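Local coordinates for protein glucosidase (PDB 5Z3K) that probably hydrolyses O-glycosyl bonds as a beta-glucosidase of glycoside hydrolase family 39, at residues Q22-S27 with G332-V337; V45-Q50 with R99-N104; L53-D58 with L261-S266; R234-F239 with A288-D293; W265-I270 with A281-A286. One frame throughout, in Å; residues are numbered along the deposited sequence.

Interaction 1. Residues Q22-S27 with G332-V337; sequences QLHGTS and GAFQLV
His24 lays its imidazole across the ring of Phe334, joining the lead-in to the first strand of a (beta/alpha)8 barrel to helix 329-341. His24 NE2 stands almost over the centre of the phenyl ring, 3.4 Å from Phe334 CZ. The two planes are inclined at 41°, an oblique pairing. The same nitrogen, His24 NE2, is 3.0 Å from Phe334 O. At the far end of the phenyl, Thr26 CB meets its edge, 3.9 Å from Phe334 CZ. Val337 CG1 approaches His24 ND1 at 3.6 Å. Phe334 reaches this place because its CG lies opposite the backbone N (chi1 -178°), which carries the ring out from the helix to meet His24 and Thr26. A serine in place of this phenylalanine would probably leave NE2 without the ring beneath it and open a gap beside Thr26. Further out, Ala49 also packs on Phe334, and His24 is the centre of an inverse gamma turn. Thr26 itself is anchored by a hydrogen bond from its OG1 to Phe301 O.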
# COMPACT_ATOMS: atom_id res chain seq x y z
N GLN A 22 0.71 -9.93 5.77
CA GLN A 22 -0.38 -8.97 5.61
C GLN A 22 0.16 -7.67 5.02
O GLN A 22 0.57 -6.75 5.74
CB GLN A 22 -1.07 -8.74 6.95
CG GLN A 22 -2.17 -9.77 7.24
CD GLN A 22 -1.61 -11.15 7.55
OE1 GLN A 22 -0.86 -11.33 8.51
NE2 GLN A 22 -1.97 -12.14 6.73
N LEU A 23 0.15 -7.59 3.69
CA LEU A 23 0.67 -6.43 2.98
C LEU A 23 -0.42 -5.52 2.44
O LEU A 23 -0.12 -4.59 1.67
CB LEU A 23 1.58 -6.88 1.83
CG LEU A 23 2.84 -7.68 2.21
CD1 LEU A 23 3.79 -7.82 1.00
CD2 LEU A 23 3.53 -7.01 3.35
N HIS A 24 -1.69 -5.73 2.82
CA HIS A 24 -2.79 -4.96 2.24
C HIS A 24 -2.99 -3.64 2.97
O HIS A 24 -4.01 -3.39 3.61
CB HIS A 24 -4.09 -5.75 2.25
CG HIS A 24 -5.04 -5.35 1.16
ND1 HIS A 24 -4.71 -5.47 -0.17
CD2 HIS A 24 -6.30 -4.86 1.20
CE1 HIS A 24 -5.73 -5.04 -0.91
NE2 HIS A 24 -6.70 -4.67 -0.10
N GLY A 25 -1.99 -2.77 2.84
CA GLY A 25 -2.15 -1.40 3.29
C GLY A 25 -2.61 -0.49 2.17
O GLY A 25 -2.52 -0.83 0.99
N THR A 26 -3.10 0.70 2.53
CA THR A 26 -3.55 1.64 1.50
C THR A 26 -3.55 3.04 2.08
O THR A 26 -3.36 3.25 3.28
CB THR A 26 -4.94 1.29 0.97
OG1 THR A 26 -5.16 1.98 -0.26
CG2 THR A 26 -6.02 1.72 1.96
N SER A 27 -3.77 4.00 1.20
CA SER A 27 -3.91 5.39 1.60
C SER A 27 -5.20 5.92 0.99
O SER A 27 -5.85 5.26 0.17
CB SER A 27 -2.71 6.23 1.15
OG SER A 27 -2.79 6.50 -0.23
N GLY A 332 -13.03 -4.08 -7.11
CA GLY A 332 -13.28 -5.49 -6.91
C GLY A 332 -11.99 -6.25 -6.65
O GLY A 332 -11.89 -7.01 -5.69
N ALA A 333 -10.99 -6.02 -7.51
CA ALA A 333 -9.69 -6.68 -7.30
C ALA A 333 -9.08 -6.28 -5.97
O ALA A 333 -8.47 -7.11 -5.28
CB ALA A 333 -8.74 -6.34 -8.45
N PHE A 334 -9.25 -5.02 -5.57
CA PHE A 334 -8.71 -4.56 -4.29
C PHE A 334 -9.27 -5.37 -3.13
O PHE A 334 -8.52 -5.78 -2.24
CB PHE A 334 -9.00 -3.07 -4.12
CG PHE A 334 -8.44 -2.48 -2.85
CD1 PHE A 334 -7.10 -2.11 -2.76
CD2 PHE A 334 -9.25 -2.28 -1.74
CE1 PHE A 334 -6.59 -1.55 -1.60
CE2 PHE A 334 -8.75 -1.72 -0.57
CZ PHE A 334 -7.41 -1.36 -0.49
N GLN A 335 -10.58 -5.64 -3.14
CA GLN A 335 -11.18 -6.44 -2.08
C GLN A 335 -10.73 -7.90 -2.14
O GLN A 335 -10.41 -8.49 -1.11
CB GLN A 335 -12.71 -6.35 -2.15
CG GLN A 335 -13.26 -4.96 -1.83
CD GLN A 335 -14.75 -4.86 -2.13
OE1 GLN A 335 -15.59 -5.25 -1.32
NE2 GLN A 335 -15.08 -4.36 -3.31
N LEU A 336 -10.72 -8.50 -3.34
CA LEU A 336 -10.35 -9.91 -3.42
C LEU A 336 -8.89 -10.12 -3.01
O LEU A 336 -8.56 -11.14 -2.39
CB LEU A 336 -10.58 -10.44 -4.83
CG LEU A 336 -11.97 -10.26 -5.44
CD1 LEU A 336 -12.01 -11.03 -6.74
CD2 LEU A 336 -13.07 -10.71 -4.49
N VAL A 337 -8.01 -9.18 -3.37
CA VAL A 337 -6.62 -9.25 -2.92
C VAL A 337 -6.55 -9.21 -1.40
O VAL A 337 -5.92 -10.06 -0.76
CB VAL A 337 -5.79 -8.11 -3.54
CG1 VAL A 337 -4.49 -7.95 -2.79
CG2 VAL A 337 -5.53 -8.35 -5.03

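Interaction 2. Residues V45-Q50 with R99-N104; sequences VWRNAQ and RSIGAN
The shortest polar bond here, 2.8 Å from Ala49 N to Val45 O, closes the helical turn that sets Trp46 and Arg47 against Ile101. The turn belongs to helix 43-48, and the partner is the C-terminal end of helix 89-100; both belong to the helical layer around a (beta/alpha)8 barrel. Each helix finishes in a Schellman motif. Gln50 has positive phi and its N bonds Arg47 O at 2.9 Å, while Gly102 is the C-prime residue of the other helix, with Gly102 N to Arg99 O at 3.0 Å. Arg99 NH1 also reaches over this end to Ala103 O at 3.0 Å, arriving from above the carbonyl plane through a bent bond (141°). Across the contact only carbon meets carbon. The chi1 of Ile101 (67°) places CG1 between N and the carbonyl carbon, and from there its CD1 reaches the edge of the Trp46 side chain. The other branch lies against the aliphatic base of Arg47, with Ile101 CG2 3.7 Å from Arg47 CB. The charged end turns away to a salt bridge with Asp44, and Trp46 NE1 donates to Ala304 O. Ile101 CD1 comes within 3.8 Å of Trp46 CB.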
# COMPACT_ATOMS: atom_id res chain seq x y z
N VAL A 45 -16.12 -0.72 2.44
CA VAL A 45 -15.34 -1.42 1.42
C VAL A 45 -13.94 -1.72 1.94
O VAL A 45 -13.40 -2.81 1.69
CB VAL A 45 -15.28 -0.60 0.10
CG1 VAL A 45 -14.52 -1.37 -0.99
CG2 VAL A 45 -16.68 -0.25 -0.39
N TRP A 46 -13.33 -0.78 2.66
CA TRP A 46 -12.03 -1.06 3.27
C TRP A 46 -12.14 -2.21 4.26
O TRP A 46 -11.25 -3.08 4.33
CB TRP A 46 -11.50 0.20 3.97
CG TRP A 46 -10.97 1.27 3.08
CD1 TRP A 46 -11.22 1.46 1.76
CD2 TRP A 46 -10.06 2.32 3.47
NE1 TRP A 46 -10.54 2.56 1.29
CE2 TRP A 46 -9.81 3.10 2.32
CE3 TRP A 46 -9.45 2.67 4.68
CZ2 TRP A 46 -8.97 4.21 2.34
CZ3 TRP A 46 -8.61 3.79 4.70
CH2 TRP A 46 -8.38 4.54 3.54
N ARG A 47 -13.22 -2.25 5.04
CA ARG A 47 -13.45 -3.36 5.96
C ARG A 47 -13.57 -4.68 5.21
O ARG A 47 -12.92 -5.67 5.56
CB ARG A 47 -14.71 -3.11 6.79
CG ARG A 47 -14.98 -4.19 7.82
CD ARG A 47 -16.47 -4.27 8.18
NE ARG A 47 -17.30 -4.36 6.98
CZ ARG A 47 -17.44 -5.45 6.23
NH1 ARG A 47 -16.81 -6.59 6.56
NH2 ARG A 47 -18.22 -5.41 5.16
N ASN A 48 -14.40 -4.71 4.17
CA ASN A 48 -14.57 -5.94 3.39
C ASN A 48 -13.28 -6.35 2.69
O ASN A 48 -13.03 -7.55 2.49
CB ASN A 48 -15.69 -5.75 2.36
CG ASN A 48 -16.23 -7.06 1.87
OD1 ASN A 48 -16.61 -7.91 2.67
ND2 ASN A 48 -16.22 -7.25 0.55
N ALA A 49 -12.44 -5.38 2.31
CA ALA A 49 -11.14 -5.70 1.73
C ALA A 49 -10.12 -6.13 2.78
O ALA A 49 -9.00 -6.48 2.41
CB ALA A 49 -10.61 -4.48 0.97
N GLN A 50 -10.47 -6.06 4.07
CA GLN A 50 -9.54 -6.37 5.16
C GLN A 50 -8.24 -5.56 5.06
O GLN A 50 -7.14 -6.09 5.21
CB GLN A 50 -9.24 -7.87 5.20
CG GLN A 50 -10.52 -8.71 5.16
CD GLN A 50 -10.51 -9.88 6.12
OE1 GLN A 50 -9.97 -9.80 7.22
NE2 GLN A 50 -11.13 -10.98 5.70
N ARG A 99 -9.27 2.56 13.01
CA ARG A 99 -9.21 1.57 14.08
C ARG A 99 -10.48 0.73 14.16
O ARG A 99 -10.42 -0.43 14.56
CB ARG A 99 -8.92 2.25 15.43
CG ARG A 99 -7.59 3.02 15.51
CD ARG A 99 -6.36 2.09 15.35
NE ARG A 99 -6.25 1.14 16.46
CZ ARG A 99 -5.63 -0.03 16.39
NH1 ARG A 99 -5.08 -0.43 15.25
NH2 ARG A 99 -5.58 -0.82 17.45
N SER A 100 -11.63 1.29 13.76
CA SER A 100 -12.88 0.55 13.86
C SER A 100 -12.95 -0.63 12.90
O SER A 100 -13.74 -1.54 13.13
CB SER A 100 -14.07 1.49 13.64
OG SER A 100 -14.27 1.74 12.26
N ILE A 101 -12.15 -0.63 11.83
CA ILE A 101 -12.07 -1.78 10.94
C ILE A 101 -10.84 -2.64 11.23
O ILE A 101 -10.53 -3.55 10.46
CB ILE A 101 -12.10 -1.35 9.46
CG1 ILE A 101 -10.83 -0.57 9.09
CG2 ILE A 101 -13.38 -0.55 9.15
CD1 ILE A 101 -10.59 -0.48 7.61
N GLY A 102 -10.13 -2.37 12.33
CA GLY A 102 -9.04 -3.22 12.75
C GLY A 102 -7.72 -2.95 12.07
O GLY A 102 -6.80 -3.77 12.16
N ALA A 103 -7.59 -1.81 11.41
CA ALA A 103 -6.35 -1.50 10.71
C ALA A 103 -5.40 -0.66 11.57
O ALA A 103 -5.82 0.13 12.42
CB ALA A 103 -6.65 -0.77 9.40
N ASN A 104 -4.11 -0.87 11.36
CA ASN A 104 -3.10 -0.02 11.97
C ASN A 104 -2.89 1.24 11.12
O ASN A 104 -3.40 1.37 10.01
CB ASN A 104 -1.79 -0.78 12.13
CG ASN A 104 -1.81 -1.71 13.33
OD1 ASN A 104 -1.40 -1.34 14.42
ND2 ASN A 104 -2.31 -2.91 13.13

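Interaction 3. Residues L53-D58 with L261-S266; sequences LVRSYD and LLSYWS
Arg55 holds its CG opposite the backbone N (chi1 -174°) and stays extended as far as NE, while Tyr264, with CG beside its own N (chi1 -63°), brings its ring up to the end of that arm. The two side chains meet at about a right angle. The guanidinium is inclined by 53° to the phenol ring, and its NH1 lies 3.3 Å from Tyr264 CE1 and 3.2 Å from Tyr264 OH. Lower down the arm, Arg55 CD rests 3.4 Å from Ser263 O, and Ser263 CB sits over a guanidinium face, 3.7 Å from Arg55 NE. Tyr57 completes the cluster: its CE2 is 3.3 Å from Tyr264 OH, an oblique approach to the Tyr57 ring. Two acids fix the polar ends from outside these strands. Glu153 forms a salt bridge with Arg55 NE and accepts from Ser263 OG; Asp156 forms one with Arg55 NH2 and accepts from Tyr264 OH. A leucine in place of this arginine would probably leave both carboxylates without their cationic mate and Tyr264 less firmly placed. Such a buried network of charged and hydroxyl groups, spanning the barrel between strands 53-55 and 259-266, occupies the interior near the C-terminal strand ends, where (beta/alpha)8 glycoside hydrolases place their active site.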
# COMPACT_ATOMS: atom_id res chain seq x y z
N LEU A 53 -3.49 -1.65 7.11
CA LEU A 53 -2.58 -0.54 7.39
C LEU A 53 -3.03 0.62 6.53
O LEU A 53 -3.37 0.43 5.36
CB LEU A 53 -1.12 -0.91 7.09
CG LEU A 53 -0.03 0.10 7.44
CD1 LEU A 53 -0.08 0.48 8.93
CD2 LEU A 53 1.34 -0.44 7.08
N VAL A 54 -3.09 1.81 7.12
CA VAL A 54 -3.52 3.00 6.40
C VAL A 54 -2.49 4.10 6.57
O VAL A 54 -2.19 4.51 7.71
CB VAL A 54 -4.91 3.49 6.86
CG1 VAL A 54 -5.28 4.76 6.12
CG2 VAL A 54 -5.96 2.40 6.62
N ARG A 55 -1.96 4.60 5.46
CA ARG A 55 -1.10 5.78 5.46
C ARG A 55 -1.96 7.03 5.53
O ARG A 55 -2.96 7.14 4.81
CB ARG A 55 -0.22 5.80 4.20
CG ARG A 55 0.84 6.89 4.14
CD ARG A 55 1.85 6.61 3.01
NE ARG A 55 3.03 7.48 3.10
CZ ARG A 55 3.19 8.60 2.39
NH1 ARG A 55 2.26 9.00 1.53
NH2 ARG A 55 4.29 9.33 2.56
N SER A 56 -1.58 7.99 6.38
CA SER A 56 -2.43 9.13 6.69
C SER A 56 -2.19 10.32 5.77
O SER A 56 -2.90 11.33 5.88
CB SER A 56 -2.22 9.57 8.14
OG SER A 56 -0.91 10.11 8.31
N TYR A 57 -1.21 10.23 4.86
CA TYR A 57 -0.74 11.41 4.14
C TYR A 57 -1.85 12.08 3.34
O TYR A 57 -1.92 13.31 3.27
CB TYR A 57 0.43 11.00 3.23
CG TYR A 57 1.00 12.15 2.42
CD1 TYR A 57 1.89 13.05 3.00
CD2 TYR A 57 0.68 12.32 1.08
CE1 TYR A 57 2.43 14.10 2.27
CE2 TYR A 57 1.22 13.36 0.34
CZ TYR A 57 2.09 14.25 0.94
OH TYR A 57 2.61 15.30 0.21
N ASP A 58 -2.78 11.30 2.77
CA ASP A 58 -3.81 11.93 1.95
C ASP A 58 -4.95 12.52 2.78
O ASP A 58 -5.77 13.28 2.24
CB ASP A 58 -4.31 10.94 0.90
CG ASP A 58 -3.21 10.57 -0.08
OD1 ASP A 58 -2.62 11.49 -0.70
OD2 ASP A 58 -2.89 9.38 -0.20
N LEU A 261 9.43 -0.32 3.70
CA LEU A 261 8.02 0.05 3.63
C LEU A 261 7.75 0.72 2.29
O LEU A 261 8.34 1.76 1.98
CB LEU A 261 7.63 0.98 4.78
CG LEU A 261 6.15 1.04 5.13
CD1 LEU A 261 5.99 1.45 6.59
CD2 LEU A 261 5.43 2.03 4.23
N LEU A 262 6.84 0.13 1.51
CA LEU A 262 6.46 0.65 0.21
C LEU A 262 5.30 1.63 0.43
O LEU A 262 4.14 1.23 0.54
CB LEU A 262 6.10 -0.51 -0.71
CG LEU A 262 5.64 -0.30 -2.16
CD1 LEU A 262 6.58 0.66 -2.92
CD2 LEU A 262 5.51 -1.66 -2.85
N SER A 263 5.62 2.93 0.51
CA SER A 263 4.64 3.93 0.93
C SER A 263 3.64 4.30 -0.15
O SER A 263 2.56 4.82 0.17
CB SER A 263 5.36 5.20 1.40
OG SER A 263 5.75 5.05 2.75
N TYR A 264 3.99 4.09 -1.42
CA TYR A 264 3.08 4.26 -2.56
C TYR A 264 3.37 3.13 -3.53
O TYR A 264 4.54 2.92 -3.88
CB TYR A 264 3.28 5.55 -3.35
CG TYR A 264 3.07 6.90 -2.72
CD1 TYR A 264 4.02 7.44 -1.85
CD2 TYR A 264 2.00 7.69 -3.09
CE1 TYR A 264 3.86 8.71 -1.32
CE2 TYR A 264 1.82 8.97 -2.56
CZ TYR A 264 2.77 9.48 -1.68
OH TYR A 264 2.61 10.75 -1.14
N TRP A 265 2.33 2.48 -4.01
CA TRP A 265 2.48 1.60 -5.15
C TRP A 265 1.17 1.57 -5.91
O TRP A 265 0.09 1.56 -5.30
CB TRP A 265 2.93 0.19 -4.74
CG TRP A 265 1.88 -0.71 -4.15
CD1 TRP A 265 1.62 -0.90 -2.83
CD2 TRP A 265 1.00 -1.60 -4.86
NE1 TRP A 265 0.63 -1.83 -2.66
CE2 TRP A 265 0.22 -2.28 -3.89
CE3 TRP A 265 0.79 -1.89 -6.21
CZ2 TRP A 265 -0.75 -3.22 -4.23
CZ3 TRP A 265 -0.18 -2.83 -6.55
CH2 TRP A 265 -0.93 -3.48 -5.56
N SER A 266 1.28 1.56 -7.24
CA SER A 266 0.14 1.69 -8.12
C SER A 266 0.61 1.36 -9.52
O SER A 266 1.80 1.45 -9.82
CB SER A 266 -0.43 3.12 -8.08
OG SER A 266 -1.61 3.20 -8.85

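Interaction 4. Residues R234-F239 with A288-D293; sequences RDPMDF and AIYMQD
Tyr290 presents one face of its ring to Met237 and an edge to Pro236. The methyl CE of Met237, a selenomethionine, stands over the ring centre, 3.6 Å from Tyr290 CD1 and only 12° off the ring normal, a CH-pi contact. Its SE lies obliquely behind, 4.7 Å from the ring centroid of Tyr290, making a Met-aromatic pair. The bends at chi2 (58°) and chi3 (70°) of Met237 curl the chain back so that the methyl drops onto the face. Near the ring plane, Pro236 CG is 4.0 Å from Tyr290 CE2, the two side chains lying alongside one another. The phenyl of Phe239 takes the methyl of selenomethionine Met291 obliquely, with Phe239 CG 3.9 Å from Met291 CE. What positions Met237 is a type I turn from Asp235 to Asp238, closed by Asp238 N to Asp235 O and capped by a 3.0 Å bond from Met237 N to Asp235 OD1, which the donor meets from above the carboxylate plane. At its far end Tyr290 OH bonds Asp353 O and Gly356 N, and Asp235 pairs with Arg413. The contact packs the capped start of helix 238-252 on the end of helix 277-291, two successive helices of the (beta/alpha)8 barrel.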
# COMPACT_ATOMS: atom_id res chain seq x y z
N ARG A 234 4.33 -0.85 -16.93
CA ARG A 234 3.10 -1.62 -16.73
C ARG A 234 3.40 -3.06 -16.29
O ARG A 234 2.65 -3.97 -16.64
CB ARG A 234 2.21 -1.64 -17.98
CG ARG A 234 1.90 -0.28 -18.58
CD ARG A 234 1.44 0.72 -17.56
NE ARG A 234 0.15 1.28 -17.95
CZ ARG A 234 -0.06 2.55 -18.25
NH1 ARG A 234 0.93 3.43 -18.19
NH2 ARG A 234 -1.27 2.95 -18.59
N ASP A 235 4.49 -3.27 -15.54
CA ASP A 235 4.95 -4.61 -15.19
C ASP A 235 4.71 -4.83 -13.70
O ASP A 235 5.36 -4.17 -12.87
CB ASP A 235 6.44 -4.77 -15.53
CG ASP A 235 6.95 -6.20 -15.35
OD1 ASP A 235 6.22 -7.04 -14.79
OD2 ASP A 235 8.10 -6.49 -15.81
N PRO A 236 3.81 -5.74 -13.31
CA PRO A 236 3.53 -5.92 -11.87
C PRO A 236 4.70 -6.50 -11.10
O PRO A 236 4.68 -6.49 -9.86
CB PRO A 236 2.32 -6.87 -11.86
CG PRO A 236 2.42 -7.62 -13.16
CD PRO A 236 2.98 -6.62 -14.15
N MSE A 237 5.73 -7.00 -11.79
CA MSE A 237 6.93 -7.50 -11.14
C MSE A 237 7.78 -6.37 -10.53
O MSE A 237 8.59 -6.64 -9.65
CB MSE A 237 7.76 -8.32 -12.14
CG MSE A 237 8.93 -9.12 -11.54
SE MSE A 237 8.40 -10.40 -10.13
CE MSE A 237 7.47 -11.73 -11.23
N ASP A 238 7.58 -5.13 -10.98
CA ASP A 238 8.49 -4.03 -10.62
C ASP A 238 8.71 -3.92 -9.12
O ASP A 238 9.83 -3.64 -8.66
CB ASP A 238 7.96 -2.70 -11.14
CG ASP A 238 8.33 -2.42 -12.57
OD1 ASP A 238 8.81 -3.36 -13.26
OD2 ASP A 238 8.08 -1.28 -13.01
N PHE A 239 7.65 -4.09 -8.33
CA PHE A 239 7.78 -3.81 -6.90
C PHE A 239 8.74 -4.78 -6.23
O PHE A 239 9.53 -4.38 -5.36
CB PHE A 239 6.39 -3.81 -6.29
CG PHE A 239 5.46 -2.95 -7.06
CD1 PHE A 239 5.58 -1.56 -7.01
CD2 PHE A 239 4.55 -3.50 -7.93
CE1 PHE A 239 4.77 -0.75 -7.77
CE2 PHE A 239 3.73 -2.71 -8.70
CZ PHE A 239 3.83 -1.34 -8.62
N ALA A 288 0.30 -7.47 -6.18
CA ALA A 288 0.20 -7.98 -4.81
C ALA A 288 0.72 -9.41 -4.70
O ALA A 288 1.45 -9.74 -3.76
CB ALA A 288 -1.26 -7.90 -4.35
N ILE A 289 0.37 -10.28 -5.66
CA ILE A 289 0.83 -11.66 -5.59
C ILE A 289 2.35 -11.71 -5.71
O ILE A 289 3.02 -12.40 -4.93
CB ILE A 289 0.15 -12.51 -6.68
CG1 ILE A 289 -1.35 -12.62 -6.34
CG2 ILE A 289 0.80 -13.91 -6.75
CD1 ILE A 289 -2.23 -13.25 -7.44
N TYR A 290 2.91 -10.98 -6.68
CA TYR A 290 4.35 -11.05 -6.87
C TYR A 290 5.11 -10.45 -5.69
O TYR A 290 6.18 -10.95 -5.34
CB TYR A 290 4.76 -10.36 -8.18
CG TYR A 290 4.37 -11.13 -9.42
CD1 TYR A 290 4.48 -12.52 -9.46
CD2 TYR A 290 3.85 -10.48 -10.53
CE1 TYR A 290 4.10 -13.24 -10.59
CE2 TYR A 290 3.45 -11.19 -11.67
CZ TYR A 290 3.59 -12.57 -11.68
OH TYR A 290 3.21 -13.27 -12.80
N MSE A 291 4.58 -9.41 -5.06
CA MSE A 291 5.34 -8.77 -3.99
C MSE A 291 5.20 -9.54 -2.68
O MSE A 291 5.91 -9.27 -1.72
CB MSE A 291 4.93 -7.31 -3.80
CG MSE A 291 3.60 -7.13 -3.09
SE MSE A 291 3.30 -5.25 -2.68
CE MSE A 291 2.95 -4.56 -4.47
N GLN A 292 4.28 -10.51 -2.62
CA GLN A 292 4.19 -11.36 -1.43
C GLN A 292 5.49 -12.12 -1.20
O GLN A 292 5.83 -12.44 -0.06
CB GLN A 292 3.01 -12.32 -1.56
CG GLN A 292 2.84 -13.33 -0.41
CD GLN A 292 2.31 -12.73 0.89
OE1 GLN A 292 2.39 -13.36 1.95
NE2 GLN A 292 1.76 -11.51 0.83
N ASP A 293 6.23 -12.40 -2.27
CA ASP A 293 7.55 -13.01 -2.22
C ASP A 293 8.57 -11.94 -2.62
O ASP A 293 8.98 -11.84 -3.78
CB ASP A 293 7.61 -14.22 -3.16
CG ASP A 293 6.62 -15.29 -2.77
OD1 ASP A 293 6.61 -15.64 -1.57
OD2 ASP A 293 5.87 -15.77 -3.65

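Interaction 5. Residues W265-I270 with A281-A286; sequences WSMTGI and AAFLAA
Just past strand 259-266 the chain turns into a loop at Met267, and Met267 CA lies 6.7 Å from Phe283 CA on helix 277-291. Met267, a selenomethionine, then lies across the Phe283 ring. Its CG stands over the ring centre, 3.6 Å from the centroid of Phe283 and 8° off the normal, a CH-pi contact. Nearer the backbone, Met267 CB is 3.4 Å from Phe283 CD1. SE, 4.2 Å from the Phe283 centroid, completes a Met-aromatic pair at an oblique angle. One helical position on, the edge of the Trp265 indole faces the backbone: CH2 is 3.5 Å from Leu284 O and 4.0 Å from Leu284 CB. The indole gets there through chi1 of 77°, which sets CG between the backbone N and the carbonyl carbon. Around the pair, Trp265 meets Phe301 and Phe239 edge-to-face, and Phe283 meets Tyr377 likewise. Strand end, loop and helix here belong to the beta-alpha-beta unit 259-266, 277-291 and 298-301, the repeating element of the (beta/alpha)8 barrel.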
# COMPACT_ATOMS: atom_id res chain seq x y z
N TRP A 265 2.33 2.48 -4.01
CA TRP A 265 2.48 1.60 -5.15
C TRP A 265 1.17 1.57 -5.91
O TRP A 265 0.09 1.56 -5.30
CB TRP A 265 2.93 0.19 -4.74
CG TRP A 265 1.88 -0.71 -4.15
CD1 TRP A 265 1.62 -0.90 -2.83
CD2 TRP A 265 1.00 -1.60 -4.86
NE1 TRP A 265 0.63 -1.83 -2.66
CE2 TRP A 265 0.22 -2.28 -3.89
CE3 TRP A 265 0.79 -1.89 -6.21
CZ2 TRP A 265 -0.75 -3.22 -4.23
CZ3 TRP A 265 -0.18 -2.83 -6.55
CH2 TRP A 265 -0.93 -3.48 -5.56
N SER A 266 1.28 1.56 -7.24
CA SER A 266 0.14 1.69 -8.12
C SER A 266 0.61 1.36 -9.52
O SER A 266 1.80 1.45 -9.82
CB SER A 266 -0.43 3.12 -8.08
OG SER A 266 -1.61 3.20 -8.85
N MSE A 267 -0.32 0.97 -10.39
CA MSE A 267 0.09 0.82 -11.78
C MSE A 267 0.52 2.16 -12.34
O MSE A 267 1.44 2.22 -13.14
CB MSE A 267 -1.01 0.24 -12.67
CG MSE A 267 -0.48 -0.01 -14.08
SE MSE A 267 -1.67 -1.07 -15.18
CE MSE A 267 -2.69 0.37 -15.92
N THR A 268 -0.15 3.25 -11.95
CA THR A 268 0.17 4.57 -12.46
C THR A 268 0.23 5.58 -11.32
O THR A 268 -0.57 5.51 -10.37
CB THR A 268 -0.84 5.05 -13.52
OG1 THR A 268 -2.08 5.38 -12.91
CG2 THR A 268 -1.08 3.98 -14.59
N GLY A 269 1.17 6.51 -11.41
CA GLY A 269 1.26 7.58 -10.44
C GLY A 269 1.38 8.94 -11.10
O GLY A 269 1.56 9.96 -10.41
N ILE A 270 1.29 8.97 -12.42
CA ILE A 270 1.35 10.22 -13.18
C ILE A 270 -0.08 10.73 -13.34
O ILE A 270 -0.93 9.99 -13.85
CB ILE A 270 2.01 10.01 -14.55
CG1 ILE A 270 3.53 9.89 -14.38
CG2 ILE A 270 1.67 11.16 -15.49
CD1 ILE A 270 4.24 9.53 -15.64
N ALA A 281 -7.01 -3.36 -12.68
CA ALA A 281 -7.42 -4.35 -11.69
C ALA A 281 -6.55 -5.60 -11.75
O ALA A 281 -6.06 -6.09 -10.73
CB ALA A 281 -8.89 -4.72 -11.91
N ALA A 282 -6.34 -6.13 -12.96
CA ALA A 282 -5.51 -7.32 -13.09
C ALA A 282 -4.07 -7.01 -12.70
O ALA A 282 -3.40 -7.85 -12.08
CB ALA A 282 -5.58 -7.86 -14.52
N PHE A 283 -3.59 -5.82 -13.04
CA PHE A 283 -2.24 -5.42 -12.65
C PHE A 283 -2.08 -5.43 -11.14
O PHE A 283 -1.11 -5.98 -10.61
CB PHE A 283 -1.90 -4.03 -13.21
CG PHE A 283 -0.54 -3.51 -12.79
CD1 PHE A 283 -0.36 -2.91 -11.54
CD2 PHE A 283 0.55 -3.61 -13.65
CE1 PHE A 283 0.91 -2.42 -11.16
CE2 PHE A 283 1.80 -3.12 -13.29
CZ PHE A 283 1.99 -2.54 -12.04
N LEU A 284 -3.01 -4.78 -10.43
CA LEU A 284 -2.79 -4.63 -9.00
C LEU A 284 -2.92 -5.96 -8.27
O LEU A 284 -2.20 -6.20 -7.29
CB LEU A 284 -3.74 -3.56 -8.42
CG LEU A 284 -5.19 -3.89 -8.14
CD1 LEU A 284 -5.34 -4.31 -6.68
CD2 LEU A 284 -6.06 -2.65 -8.45
N ALA A 285 -3.76 -6.88 -8.77
CA ALA A 285 -3.80 -8.21 -8.18
C ALA A 285 -2.51 -8.98 -8.45
O ALA A 285 -1.96 -9.62 -7.54
CB ALA A 285 -5.03 -8.98 -8.69
N ALA A 286 -2.00 -8.93 -9.68
CA ALA A 286 -0.73 -9.61 -9.96
C ALA A 286 0.41 -8.98 -9.17
O ALA A 286 1.30 -9.69 -8.68
CB ALA A 286 -0.41 -9.58 -11.46

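Overall arrangement
Interaction 3 lies inside the barrel, its centre about 5 Å from that of the chain; the other four join strand ends, loops and the surrounding helices. Interactions 3 and 5 share Trp265 and Ser266, so one strand feeds both the interior cluster and the packing on helix 277-291. That helix also serves interaction 4, which touches interaction 5, with centres about 9 Å apart: Pro236 N is 3.3 Å from Phe283 CE2. Interaction 1 bonds to interaction 3 through Thr26 N and Leu53 O, 2.9 Å apart, and to interaction 2 through Gln335 OE1 and Asn48 ND2, 2.8 Å apart. Interactions 2 and 4 lie on opposite sides of the chain's centre, centres about 23 Å apart. Of the five, interaction 3 is probably closest to the substrate pocket.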